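Local coordinates for protein spaetzle C-106 (Drosophila melanogaster, PDB 4LXR) that serves as a disulfide-linked dimeric cytokine that binds the Toll receptor and activates its signalling in antifungal immunity and in dorsal-ventral patterning of the embryo, at residues R7-S12 with C99-K104; I44-G49 with K94-C99; Q52-A57 with P66-H71. One frame throughout, in Å; residues are numbered along the deposited sequence.

Interaction 1. Residues R7-S12 with C99-K104; sequences RFLCRS and CKCALK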
ATOM      1  N   ARG C   7      10.540  25.349  -3.662  1.00 29.59           N
ATOM      2  CA  ARG C   7       9.321  25.703  -4.352  1.00 28.13           C
ATOM      3  C   ARG C   7       8.303  24.589  -4.110  1.00 30.16           C
ATOM      4  O   ARG C   7       8.663  23.426  -4.008  1.00 28.26           O
ATOM      5  CB  ARG C   7       9.584  25.869  -5.846  1.00 26.73           C
ATOM      6  CG  ARG C   7      10.664  26.881  -6.177  1.00 29.10           C
ATOM      7  CD  ARG C   7      10.315  28.303  -5.698  1.00 28.82           C
ATOM      8  NE  ARG C   7       9.221  28.911  -6.453  1.00 29.95           N
ATOM      9  CZ  ARG C   7       9.372  29.498  -7.646  1.00 35.90           C
ATOM     10  NH1 ARG C   7       8.332  30.035  -8.265  1.00 28.38           N
ATOM     11  NH2 ARG C   7      10.567  29.527  -8.230  1.00 28.44           N
ATOM     12  N   PHE C   8       7.035  24.955  -4.033  1.00 28.89           N
ATOM     13  CA  PHE C   8       5.982  23.986  -3.881  1.00 34.77           C
ATOM     14  C   PHE C   8       4.994  24.094  -5.029  1.00 32.33           C
ATOM     15  O   PHE C   8       4.838  25.157  -5.627  1.00 26.72           O
ATOM     16  CB  PHE C   8       5.288  24.211  -2.545  1.00 37.20           C
ATOM     17  CG  PHE C   8       6.175  23.951  -1.376  1.00 35.70           C
ATOM     18  CD1 PHE C   8       6.435  22.648  -0.973  1.00 32.62           C
ATOM     19  CD2 PHE C   8       6.781  24.998  -0.700  1.00 39.88           C
ATOM     20  CE1 PHE C   8       7.260  22.394   0.104  1.00 43.83           C
ATOM     21  CE2 PHE C   8       7.613  24.750   0.374  1.00 36.66           C
ATOM     22  CZ  PHE C   8       7.855  23.451   0.776  1.00 42.77           C
ATOM     23  N   LEU C   9       4.323  22.989  -5.323  1.00 28.43           N
ATOM     24  CA  LEU C   9       3.374  22.933  -6.437  1.00 28.78           C
ATOM     25  C   LEU C   9       2.143  23.788  -6.212  1.00 30.87           C
ATOM     26  O   LEU C   9       1.479  24.212  -7.167  1.00 33.83           O
ATOM     27  CB  LEU C   9       2.966  21.491  -6.734  1.00 33.05           C
ATOM     28  CG  LEU C   9       4.008  20.787  -7.607  1.00 37.53           C
ATOM     29  CD1 LEU C   9       5.292  20.529  -6.851  1.00 32.31           C
ATOM     30  CD2 LEU C   9       3.449  19.503  -8.178  1.00 41.29           C
ATOM     31  N   CYS C  10       1.844  24.063  -4.950  1.00 29.24           N
ATOM     32  CA  CYS C  10       0.663  24.848  -4.631  1.00 31.18           C
ATOM     33  C   CYS C  10       0.972  26.037  -3.753  1.00 32.26           C
ATOM     34  O   CYS C  10       1.756  25.949  -2.814  1.00 50.95           O
ATOM     35  CB  CYS C  10      -0.392  23.961  -3.974  1.00 32.97           C
ATOM     36  SG  CYS C  10      -0.979  22.651  -5.077  1.00 39.96           S
ATOM     37  N   ARG C  11       0.336  27.157  -4.065  1.00 35.41           N
ATOM     38  CA  ARG C  11       0.443  28.339  -3.228  1.00 36.62           C
ATOM     39  C   ARG C  11      -0.433  28.187  -1.987  1.00 47.45           C
ATOM     40  O   ARG C  11      -1.609  27.814  -2.084  1.00 41.31           O
ATOM     41  CB  ARG C  11      -0.003  29.566  -3.996  1.00 40.61           C
ATOM     42  CG  ARG C  11       0.863  29.913  -5.189  1.00 48.76           C
ATOM     43  CD  ARG C  11       0.467  31.278  -5.675  1.00 50.88           C
ATOM     44  NE  ARG C  11       1.244  31.699  -6.827  1.00 53.35           N
ATOM     45  CZ  ARG C  11       1.354  32.962  -7.219  1.00 49.03           C
ATOM     46  NH1 ARG C  11       2.072  33.261  -8.289  1.00 51.17           N
ATOM     47  NH2 ARG C  11       0.748  33.923  -6.534  1.00 49.90           N
ATOM     48  N   SER C  12       0.146  28.500  -0.831  1.00 38.35           N
ATOM     49  CA  SER C  12      -0.578  28.469   0.426  1.00 48.75           C
ATOM     50  C   SER C  12      -0.157  29.615   1.344  1.00 52.42           C
ATOM     51  O   SER C  12       0.964  30.132   1.249  1.00 50.12           O
ATOM     52  CB  SER C  12      -0.322  27.149   1.136  1.00 44.95           C
ATOM     53  OG  SER C  12       1.043  27.060   1.509  1.00 50.29           O
ATOM     54  N   CYS C  99      -1.693  22.485   1.737  1.00 38.53           N
ATOM     55  CA  CYS C  99      -2.228  22.501   0.384  1.00 40.85           C
ATOM     56  C   CYS C  99      -1.347  21.627  -0.485  1.00 36.28           C
ATOM     57  O   CYS C  99      -0.136  21.815  -0.548  1.00 41.75           O
ATOM     58  CB  CYS C  99      -2.215  23.931  -0.158  1.00 50.41           C
ATOM     59  SG  CYS C  99      -3.132  24.195  -1.692  1.00 37.84           S
ATOM     60  N   LYS C 100      -1.931  20.648  -1.154  1.00 45.16           N
ATOM     61  CA  LYS C 100      -1.102  19.713  -1.911  1.00 46.37           C
ATOM     62  C   LYS C 100      -1.644  19.514  -3.304  1.00 38.06           C
ATOM     63  O   LYS C 100      -2.844  19.661  -3.541  1.00 37.59           O
ATOM     64  CB  LYS C 100      -1.009  18.357  -1.197  1.00 43.99           C
ATOM     65  CG  LYS C 100      -0.546  18.452   0.246  1.00 49.15           C
ATOM     66  CD  LYS C 100       0.051  17.135   0.755  1.00 52.93           C
ATOM     67  CE  LYS C 100      -1.011  16.123   1.126  1.00 54.87           C
ATOM     68  NZ  LYS C 100      -0.365  14.845   1.532  1.00 63.44           N
ATOM     69  N   CYS C 101      -0.757  19.141  -4.212  1.00 29.51           N
ATOM     70  CA  CYS C 101      -1.142  18.928  -5.590  1.00 36.58           C
ATOM     71  C   CYS C 101      -1.603  17.495  -5.763  1.00 35.66           C
ATOM     72  O   CYS C 101      -0.855  16.561  -5.496  1.00 34.90           O
ATOM     73  CB  CYS C 101       0.024  19.231  -6.532  1.00 30.47           C
ATOM     74  SG  CYS C 101      -0.381  18.960  -8.260  1.00 37.11           S
ATOM     75  N   ALA C 102      -2.844  17.331  -6.204  1.00 37.27           N
ATOM     76  CA  ALA C 102      -3.431  16.008  -6.387  1.00 39.09           C
ATOM     77  C   ALA C 102      -3.370  15.598  -7.857  1.00 35.17           C
ATOM     78  O   ALA C 102      -3.713  16.380  -8.740  1.00 38.75           O
ATOM     79  CB  ALA C 102      -4.866  16.009  -5.892  1.00 36.11           C
ATOM     80  N   LEU C 103      -2.910  14.380  -8.116  1.00 31.85           N
ATOM     81  CA  LEU C 103      -2.864  13.851  -9.473  1.00 36.56           C
ATOM     82  C   LEU C 103      -3.951  12.790  -9.641  1.00 40.30           C
ATOM     83  O   LEU C 103      -4.079  11.903  -8.808  1.00 41.96           O
ATOM     84  CB  LEU C 103      -1.493  13.231  -9.749  1.00 29.22           C
ATOM     85  CG  LEU C 103      -0.274  14.074  -9.365  1.00 35.37           C
ATOM     86  CD1 LEU C 103       0.995  13.246  -9.458  1.00 35.65           C
ATOM     87  CD2 LEU C 103      -0.171  15.332 -10.233  1.00 26.83           C
ATOM     88  N   LYS C 104      -4.741  12.879 -10.707  1.00 41.64           N
ATOM     89  CA  LYS C 104      -5.719  11.829 -11.011  1.00 42.27           C
ATOM     90  C   LYS C 104      -5.054  10.656 -11.730  1.00 42.54           C
ATOM     91  O   LYS C 104      -5.097  10.555 -12.955  1.00 39.74           O
ATOM     92  CB  LYS C 104      -6.855  12.372 -11.871  1.00 50.57           C
ATOM     93  CG  LYS C 104      -8.173  12.540 -11.143  1.00 70.10           C
ATOM     94  CD  LYS C 104      -8.215  13.840 -10.362  1.00 81.77           C
ATOM     95  CE  LYS C 104      -9.518  13.984  -9.582  1.00 90.26           C
ATOM     96  NZ  LYS C 104     -10.719  13.820 -10.454  1.00 95.56           N
TER
HETATM   97  O   HOH W   1       2.108  22.570  -2.190  1.00 43.19           O
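The sulfur of C10 sits over one face of the peptide group joining K100 to C101: C10 SG is 3.6 Å from C101 N and 3.7 Å from K100 C, above the amide rather than at its edge. A disulfide sulfur suits this place, being large and polarisable and able to pack on a flat amide without a hydrogen bond. C10 SG takes the position anti to its own carbonyl carbon (chi1 -63°), and from there it continues into a disulfide with C68. C10 CB, closer to the backbone, meets C99 SG at 3.6 Å. L9 covers the next cysteine: L9 CB packs on C101 CB at 3.7 Å, and the CD2 branch reaches the same methylene at 3.8 Å, so that a branched aliphatic chain shields C101 just before its bond to C54. At the far end S12 CB lies against C99 CB at 4.0 Å. No direct hydrogen bond joins the two segments; a water bridges them instead, accepting from C10 N at 3.1 Å and donating to C99 O. The segments run nearly antiparallel, yet are too far apart for sheet pairing. K100 points from this contact to the second subunit, where its NZ forms a salt bridge with E45 and a cation-pi contact with F8. C10, C99 and C101 each belong to a different disulfide of a cystine knot, the motif in which, as in the growth factors, one bond (here C10-C68) threads the ring closed by the other two (C47-C99 and C54-C101).

Interaction 2. Residues I44-G49 with K94-C99; sequences IEECEG and KIPSCC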
ATOM      1  N   ILE C  44      -2.544  27.424  10.834  1.00 56.99           N
ATOM      2  CA  ILE C  44      -3.208  26.698   9.772  1.00 54.58           C
ATOM      3  C   ILE C  44      -2.520  26.986   8.452  1.00 51.42           C
ATOM      4  O   ILE C  44      -1.820  27.986   8.317  1.00 55.84           O
ATOM      5  CB  ILE C  44      -4.685  27.113   9.667  1.00 52.36           C
ATOM      6  CG1 ILE C  44      -4.799  28.558   9.170  1.00 54.28           C
ATOM      7  CG2 ILE C  44      -5.368  26.953  11.005  1.00 44.70           C
ATOM      8  CD1 ILE C  44      -6.221  29.069   9.096  1.00 56.30           C
ATOM      9  N   GLU C  45      -2.698  26.090   7.488  1.00 49.42           N
ATOM     10  CA  GLU C  45      -2.256  26.351   6.126  1.00 44.73           C
ATOM     11  C   GLU C  45      -3.415  26.167   5.165  1.00 39.66           C
ATOM     12  O   GLU C  45      -4.043  25.105   5.146  1.00 46.64           O
ATOM     13  CB  GLU C  45      -1.096  25.436   5.736  1.00 50.88           C
ATOM     14  CG  GLU C  45      -0.533  25.734   4.341  1.00 54.00           C
ATOM     15  CD  GLU C  45       0.737  24.963   4.053  1.00 56.33           C
ATOM     16  OE1 GLU C  45       0.774  24.194   3.059  1.00 50.40           O
ATOM     17  OE2 GLU C  45       1.694  25.128   4.840  1.00 60.45           O
ATOM     18  N   GLU C  46      -3.706  27.202   4.382  1.00 40.19           N
ATOM     19  CA  GLU C  46      -4.818  27.165   3.431  1.00 42.49           C
ATOM     20  C   GLU C  46      -4.329  27.382   2.020  1.00 43.61           C
ATOM     21  O   GLU C  46      -3.416  28.169   1.809  1.00 48.25           O
ATOM     22  CB  GLU C  46      -5.842  28.255   3.740  1.00 41.02           C
ATOM     23  CG  GLU C  46      -6.708  27.990   4.944  1.00 55.39           C
ATOM     24  CD  GLU C  46      -7.755  29.064   5.138  1.00 60.62           C
ATOM     25  OE1 GLU C  46      -7.392  30.258   5.080  1.00 61.51           O
ATOM     26  OE2 GLU C  46      -8.941  28.712   5.340  1.00 63.32           O
ATOM     27  N   CYS C  47      -4.942  26.692   1.060  1.00 35.63           N
ATOM     28  CA  CYS C  47      -4.645  26.926  -0.344  1.00 37.33           C
ATOM     29  C   CYS C  47      -4.947  28.392  -0.684  1.00 44.09           C
ATOM     30  O   CYS C  47      -5.979  28.924  -0.273  1.00 45.96           O
ATOM     31  CB  CYS C  47      -5.459  25.994  -1.245  1.00 38.44           C
ATOM     32  SG  CYS C  47      -5.086  24.216  -1.062  1.00 47.64           S
ATOM     33  N   GLU C  48      -4.043  29.035  -1.423  1.00 58.35           N
ATOM     34  CA  GLU C  48      -4.213  30.437  -1.792  1.00 64.72           C
ATOM     35  C   GLU C  48      -5.421  30.614  -2.709  1.00 75.83           C
ATOM     36  O   GLU C  48      -6.090  31.648  -2.667  1.00 86.05           O
ATOM     37  CB  GLU C  48      -2.943  31.007  -2.440  1.00 58.28           C
ATOM     38  CG  GLU C  48      -2.884  32.532  -2.441  1.00 73.32           C
ATOM     39  CD  GLU C  48      -1.694  33.085  -3.212  1.00 76.10           C
ATOM     40  OE1 GLU C  48      -0.605  33.250  -2.614  1.00 73.83           O
ATOM     41  OE2 GLU C  48      -1.858  33.358  -4.419  1.00 77.04           O
ATOM     42  N   GLY C  49      -5.710  29.604  -3.525  1.00 75.13           N
ATOM     43  CA  GLY C  49      -6.903  29.631  -4.357  1.00 83.63           C
ATOM     44  C   GLY C  49      -7.744  28.366  -4.273  1.00 83.39           C
ATOM     45  O   GLY C  49      -7.340  27.387  -3.646  1.00 89.81           O
ATOM     46  N   LYS C  94     -11.944  19.911  12.268  1.00 69.03           N
ATOM     47  CA  LYS C  94     -11.180  20.116  11.033  1.00 78.82           C
ATOM     48  C   LYS C  94     -10.342  21.397  11.037  1.00 76.38           C
ATOM     49  O   LYS C  94     -10.871  22.502  11.175  1.00 81.73           O
ATOM     50  CB  LYS C  94     -12.105  20.120   9.809  1.00 84.92           C
ATOM     51  CG  LYS C  94     -12.718  18.767   9.459  1.00 87.72           C
ATOM     52  CD  LYS C  94     -13.836  18.931   8.435  1.00 88.09           C
ATOM     53  CE  LYS C  94     -13.345  19.613   7.158  1.00 81.94           C
ATOM     54  NZ  LYS C  94     -12.620  18.671   6.258  1.00 76.67           N
ATOM     55  N   ILE C  95      -9.034  21.234  10.871  1.00 75.67           N
ATOM     56  CA  ILE C  95      -8.111  22.358  10.734  1.00 70.27           C
ATOM     57  C   ILE C  95      -7.376  22.250   9.395  1.00 58.58           C
ATOM     58  O   ILE C  95      -6.734  21.237   9.132  1.00 56.98           O
ATOM     59  CB  ILE C  95      -7.062  22.355  11.877  1.00 74.64           C
ATOM     60  CG1 ILE C  95      -7.741  22.453  13.243  1.00 83.84           C
ATOM     61  CG2 ILE C  95      -6.071  23.488  11.711  1.00 66.51           C
ATOM     62  CD1 ILE C  95      -8.418  23.783  13.501  1.00 88.51           C
ATOM     63  N   PRO C  96      -7.479  23.284   8.537  1.00 60.56           N
ATOM     64  CA  PRO C  96      -6.688  23.291   7.295  1.00 48.04           C
ATOM     65  C   PRO C  96      -5.216  23.147   7.656  1.00 46.48           C
ATOM     66  O   PRO C  96      -4.727  23.939   8.463  1.00 49.17           O
ATOM     67  CB  PRO C  96      -6.964  24.677   6.711  1.00 51.41           C
ATOM     68  CG  PRO C  96      -8.270  25.085   7.303  1.00 57.78           C
ATOM     69  CD  PRO C  96      -8.293  24.503   8.684  1.00 53.10           C
ATOM     70  N   SER C  97      -4.538  22.139   7.109  1.00 45.18           N
ATOM     71  CA  SER C  97      -3.206  21.782   7.589  1.00 57.63           C
ATOM     72  C   SER C  97      -2.116  21.914   6.529  1.00 49.48           C
ATOM     73  O   SER C  97      -0.943  22.059   6.871  1.00 50.07           O
ATOM     74  CB  SER C  97      -3.199  20.370   8.185  1.00 47.55           C
ATOM     75  OG  SER C  97      -3.718  19.434   7.259  1.00 75.06           O
ATOM     76  N   CYS C  98      -2.515  21.840   5.261  1.00 47.72           N
ATOM     77  CA  CYS C  98      -1.633  22.121   4.127  1.00 49.76           C
ATOM     78  C   CYS C  98      -2.370  22.032   2.792  1.00 44.73           C
ATOM     79  O   CYS C  98      -3.507  21.556   2.728  1.00 41.86           O
ATOM     80  CB  CYS C  98      -0.402  21.197   4.102  1.00 56.14           C
ATOM     81  SG  CYS C  98      -0.736  19.472   3.745  1.00 75.61           S
ATOM     82  N   CYS C  99      -1.693  22.485   1.737  1.00 38.53           N
ATOM     83  CA  CYS C  99      -2.228  22.501   0.384  1.00 40.85           C
ATOM     84  C   CYS C  99      -1.347  21.627  -0.485  1.00 36.28           C
ATOM     85  O   CYS C  99      -0.136  21.815  -0.548  1.00 41.75           O
ATOM     86  CB  CYS C  99      -2.215  23.931  -0.158  1.00 50.41           C
ATOM     87  SG  CYS C  99      -3.132  24.195  -1.692  1.00 37.84           S
TER
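E45 holds CG anti to its backbone N (chi1 -176°) and stays extended beyond it, which carries the carboxylate along C98 to the backbone of C99. There C99 N donates to E45 OE1 at 3.3 Å, meeting the oxygen on its anti side and somewhat out of the carboxylate plane. C98 flanks the chain, with C98 CB 3.4 Å from E45 OE1. The same carboxylate forms salt bridges with R14 and, across the dimer interface, with K100 of the second subunit; these would offset the cost of burying a negative charge. Farther along, C47 SG and C99 SG close a disulfide of 2.1 Å with a torsion of 108° about the S-S bond. This is one of the two bonds that complete the ring of the cystine knot, and it joins strands 44-47 and 95-99, which cross at 60° and so cannot pair as a regular sheet. One backbone bond does form, E45 N to P96 O at 3.1 Å, with the donor well above the carbonyl plane. P96 has no N-H to donate, so its backbone can serve here only as acceptor, and its ring offers a packing surface: the aliphatic part of E46 lies beside it, E46 CG being 3.8 Å from P96 CB. Next to the proline, I44 and I95 cross at about a right angle, CG2 to CG2 at 3.6 Å. C98, besides lining E45, forms the interchain disulfide with C98 of the second subunit.

Interaction 3. Residues Q52-A57 with P66-H71; sequences QPCDFA and PICKQH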
ATOM      1  N   GLN C  52      -7.181  25.592  -8.017  1.00 49.12           N
ATOM      2  CA  GLN C  52      -6.133  26.109  -8.880  1.00 55.07           C
ATOM      3  C   GLN C  52      -5.271  24.968  -9.413  1.00 49.51           C
ATOM      4  O   GLN C  52      -4.939  24.038  -8.676  1.00 48.03           O
ATOM      5  CB  GLN C  52      -5.293  27.141  -8.129  1.00 40.60           C
ATOM      6  CG  GLN C  52      -6.101  28.377  -7.700  1.00 44.61           C
ATOM      7  CD  GLN C  52      -6.489  29.256  -8.881  1.00 53.47           C
ATOM      8  OE1 GLN C  52      -7.666  29.558  -9.092  1.00 59.00           O
ATOM      9  NE2 GLN C  52      -5.496  29.668  -9.658  1.00 49.32           N
ATOM     10  N   PRO C  53      -4.944  25.014 -10.713  1.00 48.19           N
ATOM     11  CA  PRO C  53      -4.002  24.031 -11.261  1.00 48.68           C
ATOM     12  C   PRO C  53      -2.653  24.179 -10.566  1.00 39.08           C
ATOM     13  O   PRO C  53      -2.326  25.271 -10.107  1.00 31.41           O
ATOM     14  CB  PRO C  53      -3.898  24.427 -12.739  1.00 48.29           C
ATOM     15  CG  PRO C  53      -4.362  25.858 -12.794  1.00 50.01           C
ATOM     16  CD  PRO C  53      -5.410  25.973 -11.731  1.00 46.22           C
ATOM     17  N   CYS C  54      -1.900  23.094 -10.468  1.00 36.29           N
ATOM     18  CA  CYS C  54      -0.619  23.129  -9.772  1.00 37.94           C
ATOM     19  C   CYS C  54       0.454  23.794 -10.642  1.00 30.13           C
ATOM     20  O   CYS C  54       0.363  23.791 -11.872  1.00 31.25           O
ATOM     21  CB  CYS C  54      -0.184  21.702  -9.374  1.00 32.59           C
ATOM     22  SG  CYS C  54      -1.470  20.661  -8.576  1.00 30.97           S
ATOM     23  N   ASP C  55       1.475  24.355 -10.002  1.00 29.18           N
ATOM     24  CA  ASP C  55       2.600  24.947 -10.721  1.00 24.62           C
ATOM     25  C   ASP C  55       3.576  23.805 -11.013  1.00 27.64           C
ATOM     26  O   ASP C  55       3.425  22.725 -10.456  1.00 20.98           O
ATOM     27  CB  ASP C  55       3.259  26.028  -9.855  1.00 27.09           C
ATOM     28  CG  ASP C  55       4.112  27.016 -10.665  1.00 34.14           C
ATOM     29  OD1 ASP C  55       4.392  26.776 -11.870  1.00 32.33           O
ATOM     30  OD2 ASP C  55       4.523  28.037 -10.069  1.00 27.75           O
ATOM     31  N   PHE C  56       4.551  24.028 -11.894  1.00 24.76           N
ATOM     32  CA  PHE C  56       5.573  23.016 -12.205  1.00 28.25           C
ATOM     33  C   PHE C  56       4.972  21.681 -12.617  1.00 28.57           C
ATOM     34  O   PHE C  56       5.565  20.625 -12.413  1.00 19.66           O
ATOM     35  CB  PHE C  56       6.529  22.834 -11.019  1.00 22.20           C
ATOM     36  CG  PHE C  56       7.048  24.138 -10.480  1.00 25.24           C
ATOM     37  CD1 PHE C  56       7.921  24.914 -11.238  1.00 26.16           C
ATOM     38  CD2 PHE C  56       6.633  24.608  -9.245  1.00 28.49           C
ATOM     39  CE1 PHE C  56       8.377  26.123 -10.771  1.00 28.85           C
ATOM     40  CE2 PHE C  56       7.086  25.815  -8.770  1.00 32.38           C
ATOM     41  CZ  PHE C  56       7.965  26.579  -9.532  1.00 33.58           C
ATOM     42  N   ALA C  57       3.797  21.731 -13.221  1.00 20.59           N
ATOM     43  CA  ALA C  57       3.061  20.501 -13.509  1.00 23.22           C
ATOM     44  C   ALA C  57       2.726  20.371 -14.991  1.00 25.93           C
ATOM     45  O   ALA C  57       1.696  19.810 -15.340  1.00 26.88           O
ATOM     46  CB  ALA C  57       1.791  20.437 -12.662  1.00 19.75           C
ATOM     47  N   PRO C  66      -3.617  17.900 -12.867  1.00 30.16           N
ATOM     48  CA  PRO C  66      -3.183  18.270 -11.517  1.00 34.55           C
ATOM     49  C   PRO C  66      -3.940  19.471 -10.938  1.00 39.35           C
ATOM     50  O   PRO C  66      -4.128  20.473 -11.624  1.00 47.88           O
ATOM     51  CB  PRO C  66      -1.703  18.578 -11.708  1.00 32.58           C
ATOM     52  CG  PRO C  66      -1.315  17.735 -12.910  1.00 31.70           C
ATOM     53  CD  PRO C  66      -2.497  17.895 -13.816  1.00 30.33           C
ATOM     54  N   ILE C  67      -4.392  19.343  -9.693  1.00 46.92           N
ATOM     55  CA  ILE C  67      -5.188  20.378  -9.032  1.00 44.09           C
ATOM     56  C   ILE C  67      -4.736  20.556  -7.584  1.00 42.35           C
ATOM     57  O   ILE C  67      -4.404  19.584  -6.909  1.00 44.30           O
ATOM     58  CB  ILE C  67      -6.703  20.016  -9.033  1.00 58.17           C
ATOM     59  CG1 ILE C  67      -7.224  19.864 -10.460  1.00 54.83           C
ATOM     60  CG2 ILE C  67      -7.520  21.092  -8.336  1.00 59.58           C
ATOM     61  CD1 ILE C  67      -7.215  21.157 -11.246  1.00 45.62           C
ATOM     62  N   CYS C  68      -4.724  21.791  -7.104  1.00 41.37           N
ATOM     63  CA  CYS C  68      -4.368  22.042  -5.722  1.00 36.22           C
ATOM     64  C   CYS C  68      -5.569  21.737  -4.825  1.00 47.85           C
ATOM     65  O   CYS C  68      -6.683  22.198  -5.074  1.00 53.54           O
ATOM     66  CB  CYS C  68      -3.873  23.479  -5.559  1.00 34.84           C
ATOM     67  SG  CYS C  68      -2.215  23.741  -6.305  1.00 36.82           S
ATOM     68  N   LYS C  69      -5.339  20.934  -3.792  1.00 39.89           N
ATOM     69  CA  LYS C  69      -6.397  20.542  -2.873  1.00 48.33           C
ATOM     70  C   LYS C  69      -6.072  20.914  -1.437  1.00 43.57           C
ATOM     71  O   LYS C  69      -4.919  20.839  -1.003  1.00 43.93           O
ATOM     72  CB  LYS C  69      -6.644  19.036  -2.952  1.00 49.15           C
ATOM     73  CG  LYS C  69      -7.070  18.574  -4.326  1.00 56.63           C
ATOM     74  CD  LYS C  69      -8.366  19.242  -4.743  1.00 60.01           C
ATOM     75  CE  LYS C  69      -9.432  18.206  -4.996  1.00 63.75           C
ATOM     76  NZ  LYS C  69      -8.888  17.148  -5.892  1.00 68.61           N
ATOM     77  N   GLN C  70      -7.105  21.310  -0.706  1.00 43.40           N
ATOM     78  CA  GLN C  70      -6.968  21.648   0.699  1.00 45.04           C
ATOM     79  C   GLN C  70      -6.953  20.376   1.543  1.00 51.71           C
ATOM     80  O   GLN C  70      -7.828  19.526   1.398  1.00 49.50           O
ATOM     81  CB  GLN C  70      -8.136  22.534   1.132  1.00 43.86           C
ATOM     82  CG  GLN C  70      -8.087  22.935   2.597  1.00 43.22           C
ATOM     83  CD  GLN C  70      -6.922  23.853   2.893  1.00 50.82           C
ATOM     84  OE1 GLN C  70      -6.823  24.948   2.333  1.00 53.36           O
ATOM     85  NE2 GLN C  70      -6.025  23.409   3.766  1.00 48.55           N
ATOM     86  N   HIS C  71      -5.965  20.244   2.424  1.00 54.02           N
ATOM     87  CA  HIS C  71      -5.970  19.131   3.371  1.00 53.46           C
ATOM     88  C   HIS C  71      -6.248  19.556   4.798  1.00 57.63           C
ATOM     89  O   HIS C  71      -5.955  20.694   5.197  1.00 58.08           O
ATOM     90  CB  HIS C  71      -4.668  18.347   3.324  1.00 49.68           C
ATOM     91  CG  HIS C  71      -4.668  17.273   2.291  1.00 66.21           C
ATOM     92  ND1 HIS C  71      -4.143  16.020   2.518  1.00 78.19           N
ATOM     93  CD2 HIS C  71      -5.140  17.265   1.022  1.00 69.93           C
ATOM     94  CE1 HIS C  71      -4.288  15.286   1.427  1.00 85.26           C
ATOM     95  NE2 HIS C  71      -4.889  16.019   0.506  1.00 77.20           N
TER
HETATM   96  O   HOH W   2      -6.685  25.440  -5.214  1.00 54.25           O
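A loop of the cystine knot, residues 52-57, lies here against the start of strand 67-73, bringing C54 and C68 of two different knot disulfides side by side. C54 SG and C68 SG approach to 3.9 Å without bonding, since C54 pairs with C101 and C68 with C10. C54 SG, anti to its own carbonyl carbon, presses on the backbone of the strand, 3.4 Å from I67 N, and also packs on P66 CB at 3.8 Å. The direct backbone hydrogen bond is nearly linear: C68 N donates to Q52 O at 2.8 Å, and the Q52 carbonyl points almost straight at it. A water makes a second link, accepting from Q52 N and donating to C68 O at 3.2 Å. P53, which has no N-H, also meets the strand through its CA, in a CA-H...O contact with P66 O at 3.6 Å. D55 OD1 makes a salt bridge to R155 of Toll, and the same oxygen accepts a bent hydrogen bond from F56 N. Small A57 closes the contact against a proline ring, its CB 4.1 Å from both P66 CB and P66 CG.

Overall arrangement
Interactions 1 and 3 are two halves of the knot centre: their centres lie 4 Å apart, and disulfides C10-C68 and C54-C101 join them. Interaction 2 supplies the third bond and sits about 11 Å from the centre of interaction 1, sharing C99 with it. S12 OG probably hydrogen-bonds to E45 OE1 at 3.3 Å, tying those two contacts beside the shared cysteine. Strands 67-73 and 95-102 pair antiparallel, linking interactions 2 and 3 through a probable S97 N to H71 O bond of 2.8 Å. All three contacts touch the second subunit, and each also presents residues to Toll: R7 and S12, E48, and D55.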